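Local coordinates for protein aminotransferase, class III (Deinococcus radiodurans, PDB 3I4J) that probably acts as a pyridoxal-phosphate-dependent transaminase of class III, working as a dimer, at residues W93-K107 / F290-S302. The protein carries 1 engineered substitution. Numbering follows the deposited sequence.
With SO4 (sulfate ion), chain E; SO4 (sulfate ion), chain G.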
loop_
_atom_site.group_PDB
_atom_site.type_symbol
_atom_site.label_atom_id
_atom_site.label_comp_id
_atom_site.label_asym_id
_atom_site.label_seq_id
_atom_site.Cartn_x
_atom_site.Cartn_y
_atom_site.Cartn_z
ATOM N N TRP C 93 -12.364 -7.418 3.722
ATOM C CA TRP C 93 -12.026 -6.444 2.695
ATOM C C TRP C 93 -10.501 -6.347 2.740
ATOM O O TRP C 93 -9.932 -5.762 3.664
ATOM C CB TRP C 93 -12.666 -5.094 3.026
ATOM C CG TRP C 93 -12.196 -3.958 2.159
ATOM C CD1 TRP C 93 -11.471 -2.868 2.555
ATOM C CD2 TRP C 93 -12.431 -3.795 0.757
ATOM N NE1 TRP C 93 -11.244 -2.033 1.486
ATOM C CE2 TRP C 93 -11.822 -2.579 0.369
ATOM C CE3 TRP C 93 -13.102 -4.558 -0.212
ATOM C CZ2 TRP C 93 -11.864 -2.106 -0.948
ATOM C CZ3 TRP C 93 -13.145 -4.087 -1.524
ATOM C CH2 TRP C 93 -12.527 -2.870 -1.878
ATOM N N ALA C 94 -9.847 -6.939 1.745
ATOM C CA ALA C 94 -8.393 -6.964 1.697
ATOM C C ALA C 94 -7.784 -5.752 1.007
ATOM O O ALA C 94 -8.275 -5.304 -0.026
ATOM C CB ALA C 94 -7.920 -8.246 0.991
ATOM N N VAL C 95 -6.721 -5.225 1.604
ATOM C CA VAL C 95 -5.986 -4.099 1.036
ATOM C C VAL C 95 -4.491 -4.342 1.262
ATOM O O VAL C 95 -4.097 -5.405 1.760
ATOM C CB VAL C 95 -6.419 -2.735 1.643
ATOM C CG1 VAL C 95 -7.838 -2.407 1.203
ATOM C CG2 VAL C 95 -6.311 -2.760 3.161
ATOM N N SER C 96 -3.655 -3.372 0.902
ATOM C CA SER C 96 -2.210 -3.544 1.029
ATOM C C SER C 96 -1.564 -2.978 2.290
ATOM O O SER C 96 -0.491 -3.429 2.684
ATOM C CB SER C 96 -1.506 -2.947 -0.193
ATOM O OG SER C 96 -1.965 -3.544 -1.391
ATOM N N GLY C 97 -2.201 -1.992 2.917
ATOM C CA GLY C 97 -1.617 -1.406 4.113
ATOM C C GLY C 97 -2.612 -0.993 5.183
ATOM O O GLY C 97 -3.811 -0.874 4.925
ATOM N N GLY C 98 -2.098 -0.761 6.385
ATOM C CA GLY C 98 -2.942 -0.371 7.498
ATOM C C GLY C 98 -3.716 0.915 7.289
ATOM O O GLY C 98 -4.878 1.012 7.672
ATOM N N SER C 99 -3.079 1.917 6.698
ATOM C CA SER C 99 -3.760 3.180 6.462
ATOM C C SER C 99 -4.940 3.005 5.518
ATOM O O SER C 99 -6.013 3.558 5.758
ATOM C CB SER C 99 -2.778 4.204 5.902
ATOM O OG SER C 99 -1.754 4.439 6.850
ATOM N N GLU C 100 -4.741 2.235 4.449
ATOM C CA GLU C 100 -5.809 1.974 3.488
ATOM C C GLU C 100 -6.958 1.272 4.205
ATOM O O GLU C 100 -8.128 1.555 3.950
ATOM C CB GLU C 100 -5.331 1.057 2.356
ATOM C CG GLU C 100 -4.235 1.621 1.463
ATOM C CD GLU C 100 -3.913 0.694 0.297
ATOM O OE1 GLU C 100 -3.837 -0.535 0.511
ATOM O OE2 GLU C 100 -3.730 1.189 -0.835
ATOM N N ALA C 101 -6.608 0.355 5.103
ATOM C CA ALA C 101 -7.603 -0.415 5.849
ATOM C C ALA C 101 -8.409 0.468 6.795
ATOM O O ALA C 101 -9.628 0.322 6.915
ATOM C CB ALA C 101 -6.918 -1.529 6.633
ATOM N N THR C 102 -7.712 1.377 7.466
ATOM C CA THR C 102 -8.336 2.307 8.397
ATOM C C THR C 102 -9.267 3.264 7.661
ATOM O O THR C 102 -10.394 3.504 8.088
ATOM C CB THR C 102 -7.270 3.110 9.146
ATOM O OG1 THR C 102 -6.450 2.212 9.907
ATOM C CG2 THR C 102 -7.920 4.124 10.074
ATOM N N GLU C 103 -8.792 3.821 6.555
ATOM C CA GLU C 103 -9.624 4.725 5.779
ATOM C C GLU C 103 -10.845 3.987 5.228
ATOM O O GLU C 103 -11.937 4.558 5.150
ATOM C CB GLU C 103 -8.812 5.349 4.642
ATOM C CG GLU C 103 -7.686 6.264 5.127
ATOM C CD GLU C 103 -8.175 7.389 6.039
ATOM O OE1 GLU C 103 -9.042 8.178 5.606
ATOM O OE2 GLU C 103 -7.688 7.487 7.189
ATOM N N SER C 104 -10.666 2.718 4.860
ATOM C CA SER C 104 -11.776 1.927 4.332
ATOM C C SER C 104 -12.826 1.781 5.427
ATOM O O SER C 104 -14.019 1.891 5.167
ATOM C CB SER C 104 -11.316 0.531 3.896
ATOM O OG SER C 104 -10.473 0.586 2.751
ATOM N N ALA C 105 -12.360 1.544 6.651
ATOM C CA ALA C 105 -13.253 1.365 7.797
ATOM C C ALA C 105 -14.100 2.609 8.056
ATOM O O ALA C 105 -15.299 2.513 8.331
ATOM C CB ALA C 105 -12.440 1.017 9.035
ATOM N N VAL C 106 -13.467 3.772 7.979
ATOM C CA VAL C 106 -14.153 5.040 8.189
ATOM C C VAL C 106 -15.174 5.273 7.081
ATOM O O VAL C 106 -16.315 5.662 7.340
ATOM C CB VAL C 106 -13.132 6.207 8.211
ATOM C CG1 VAL C 106 -13.850 7.541 8.201
ATOM C CG2 VAL C 106 -12.254 6.092 9.448
ATOM N N LYS C 107 -14.762 5.026 5.843
ATOM C CA LYS C 107 -15.638 5.209 4.693
ATOM C C LYS C 107 -16.877 4.324 4.852
ATOM O O LYS C 107 -18.006 4.774 4.633
ATOM C CB LYS C 107 -14.880 4.845 3.409
ATOM C CG LYS C 107 -15.560 5.261 2.107
ATOM C CD LYS C 107 -16.702 4.335 1.727
ATOM C CE LYS C 107 -17.296 4.718 0.377
ATOM N NZ LYS C 107 -16.300 4.594 -0.725
ATOM N N PHE C 290 -18.770 -0.420 -3.167
ATOM C CA PHE C 290 -18.112 0.052 -1.953
ATOM C C PHE C 290 -16.948 0.991 -2.261
ATOM O O PHE C 290 -16.965 2.155 -1.865
ATOM C CB PHE C 290 -17.619 -1.137 -1.126
ATOM C CG PHE C 290 -16.916 -0.744 0.141
ATOM C CD1 PHE C 290 -17.537 0.092 1.067
ATOM C CD2 PHE C 290 -15.634 -1.213 0.414
ATOM C CE1 PHE C 290 -16.894 0.455 2.248
ATOM C CE2 PHE C 290 -14.978 -0.856 1.595
ATOM C CZ PHE C 290 -15.610 -0.021 2.512
ATOM N N MET C 291 -15.935 0.483 -2.962
ATOM C CA MET C 291 -14.767 1.286 -3.323
ATOM C C MET C 291 -14.242 0.866 -4.702
ATOM O O MET C 291 -14.512 -0.250 -5.149
ATOM C CB MET C 291 -13.690 1.149 -2.237
ATOM C CG MET C 291 -14.166 1.689 -0.882
ATOM S SD MET C 291 -12.969 1.705 0.479
ATOM C CE MET C 291 -11.955 3.101 -0.007
ATOM N N HIS C 292 -13.494 1.748 -5.371
ATOM C CA HIS C 292 -13.003 1.456 -6.726
ATOM C C HIS C 292 -11.505 1.242 -6.982
ATOM O O HIS C 292 -11.128 0.292 -7.667
ATOM C CB HIS C 292 -13.496 2.542 -7.688
ATOM C CG HIS C 292 -14.980 2.748 -7.661
ATOM N ND1 HIS C 292 -15.651 3.182 -6.538
ATOM C CD2 HIS C 292 -15.921 2.583 -8.621
ATOM C CE1 HIS C 292 -16.941 3.276 -6.807
ATOM N NE2 HIS C 292 -17.131 2.919 -8.064
ATOM N N GLY C 293 -10.654 2.121 -6.463
ATOM C CA GLY C 293 -9.222 1.987 -6.702
ATOM C C GLY C 293 -8.542 0.716 -6.210
ATOM O O GLY C 293 -8.925 -0.399 -6.577
ATOM N N PHE C 294 -7.502 0.902 -5.400
ATOM C CA PHE C 294 -6.734 -0.190 -4.804
ATOM C C PHE C 294 -6.306 -1.276 -5.784
ATOM O O PHE C 294 -6.856 -2.375 -5.806
ATOM C CB PHE C 294 -7.532 -0.805 -3.654
ATOM C CG PHE C 294 -7.813 0.158 -2.539
ATOM C CD1 PHE C 294 -6.768 0.792 -1.874
ATOM C CD2 PHE C 294 -9.120 0.440 -2.158
ATOM C CE1 PHE C 294 -7.018 1.695 -0.845
ATOM C CE2 PHE C 294 -9.382 1.342 -1.129
ATOM C CZ PHE C 294 -8.329 1.971 -0.471
ATOM N N THR C 295 -5.291 -0.966 -6.579
ATOM C CA THR C 295 -4.791 -1.902 -7.572
ATOM C C THR C 295 -4.420 -3.272 -7.017
ATOM O O THR C 295 -4.774 -4.304 -7.606
ATOM C CB THR C 295 -3.570 -1.320 -8.284
ATOM O OG1 THR C 295 -3.957 -0.119 -8.957
ATOM C CG2 THR C 295 -3.007 -2.321 -9.291
ATOM N N TYR C 296 -3.712 -3.283 -5.891
ATOM C CA TYR C 296 -3.277 -4.536 -5.287
ATOM C C TYR C 296 -4.177 -5.084 -4.182
ATOM O O TYR C 296 -3.784 -5.999 -3.466
ATOM C CB TYR C 296 -1.834 -4.395 -4.785
ATOM C CG TYR C 296 -0.811 -4.596 -5.890
ATOM C CD1 TYR C 296 -0.446 -5.878 -6.297
ATOM C CD2 TYR C 296 -0.236 -3.509 -6.549
ATOM C CE1 TYR C 296 0.473 -6.080 -7.331
ATOM C CE2 TYR C 296 0.686 -3.699 -7.591
ATOM C CZ TYR C 296 1.035 -4.987 -7.973
ATOM O OH TYR C 296 1.964 -5.195 -8.979
ATOM N N ALA C 297 -5.383 -4.537 -4.050
ATOM C CA ALA C 297 -6.315 -5.030 -3.033
ATOM C C ALA C 297 -6.701 -6.458 -3.414
ATOM O O ALA C 297 -7.153 -6.697 -4.535
ATOM C CB ALA C 297 -7.549 -4.161 -2.987
ATOM N N GLY C 298 -6.520 -7.398 -2.487
ATOM C CA GLY C 298 -6.849 -8.790 -2.761
ATOM C C GLY C 298 -5.787 -9.567 -3.529
ATOM O O GLY C 298 -5.998 -10.726 -3.897
ATOM N N HIS C 299 -4.645 -8.925 -3.765
ATOM C CA HIS C 299 -3.517 -9.518 -4.489
ATOM C C HIS C 299 -3.300 -10.986 -4.101
ATOM O O HIS C 299 -2.986 -11.286 -2.951
ATOM C CB HIS C 299 -2.262 -8.686 -4.193
ATOM C CG HIS C 299 -1.013 -9.212 -4.825
ATOM N ND1 HIS C 299 -0.920 -9.505 -6.169
ATOM C CD2 HIS C 299 0.207 -9.468 -4.299
ATOM C CE1 HIS C 299 0.305 -9.919 -6.442
ATOM N NE2 HIS C 299 1.009 -9.903 -5.325
ATOM N N PRO C 300 -3.458 -11.919 -5.061
ATOM C CA PRO C 300 -3.277 -13.346 -4.771
ATOM C C PRO C 300 -1.998 -13.782 -4.063
ATOM O O PRO C 300 -2.057 -14.554 -3.112
ATOM C CB PRO C 300 -3.431 -13.999 -6.146
ATOM C CG PRO C 300 -4.489 -13.141 -6.771
ATOM C CD PRO C 300 -4.006 -11.735 -6.418
ATOM N N VAL C 301 -0.842 -13.315 -4.515
ATOM C CA VAL C 301 0.390 -13.743 -3.869
ATOM C C VAL C 301 0.459 -13.246 -2.434
ATOM O O VAL C 301 0.904 -13.968 -1.542
ATOM C CB VAL C 301 1.640 -13.256 -4.631
ATOM C CG1 VAL C 301 2.885 -13.866 -4.012
ATOM C CG2 VAL C 301 1.542 -13.653 -6.096
ATOM N N SER C 302 0.017 -12.012 -2.212
ATOM C CA SER C 302 0.041 -11.443 -0.870
ATOM C C SER C 302 -0.963 -12.159 0.028
ATOM O O SER C 302 -0.701 -12.382 1.205
ATOM C CB SER C 302 -0.260 -9.947 -0.927
ATOM O OG SER C 302 0.792 -9.264 -1.592
HETATM S S SO4 E . -3.067 1.910 -5.983
HETATM O O1 SO4 E . -3.473 1.611 -4.598
HETATM O O2 SO4 E . -2.509 3.272 -6.028
HETATM O O3 SO4 E . -2.016 0.956 -6.399
HETATM O O4 SO4 E . -4.244 1.786 -6.857
HETATM S S SO4 G . 0.954 1.793 6.637
HETATM O O1 SO4 G . 2.027 1.900 5.638
HETATM O O2 SO4 G . -0.341 1.928 5.957
HETATM O O3 SO4 G . 1.041 0.498 7.339
HETATM O O4 SO4 G . 1.087 2.879 7.617
HETATM O O HOH W 1 -4.669 -7.182 -0.306
HETATM O O HOH W 2 -2.113 -6.807 -1.047
#
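A glycine-rich turn, typical of class III aminotransferases, links edge strand 91-95 of the large-domain sheet to helix 98-115; the strand end and one helix face pack against the 290-299 loop, with W93, E100, S104 and K107 meeting F290, M291 and F294. The edge of F290 stands on the face of W93 in a T-shaped stack, centroids 5.2 Å apart and planes at 88°, with CE2 over the middle of the indole. CG of W93 lies anti to its backbone N (chi1 170°), which brings CZ2 up to M291 CB and F294 CD2, while its NE1 donates to S104 OG (3.0 Å). That hydroxyl in turn donates to E100 O and has M291 SD beside it at 3.6 Å. K107 NZ runs almost straight into the carbonyl of F290, reaching its O at 2.8 Å. The E100 carboxylate stands nearly upright to the F294 ring (85°), its OE2 at the ring edge, 3.2 Å from CD1. Its OE1 takes the N-H of S96 (2.9 Å) and, from above the carboxylate plane, that of N-cap G97. With an alanine at E100, both N-H groups are likely to lose this acceptor and a gap to open beside F294. Water 1 bridges V95 O, weakly, and G298 N (2.9 Å). S99 N and OG hold one sulfate, T295 N and OG1 another; the second subunit adds T295 OG1 to the first and S99 N to the second. Backbone and hydroxyl donors of both subunits thus meet each anion, consistent with the cofactor-phosphate sites of this family.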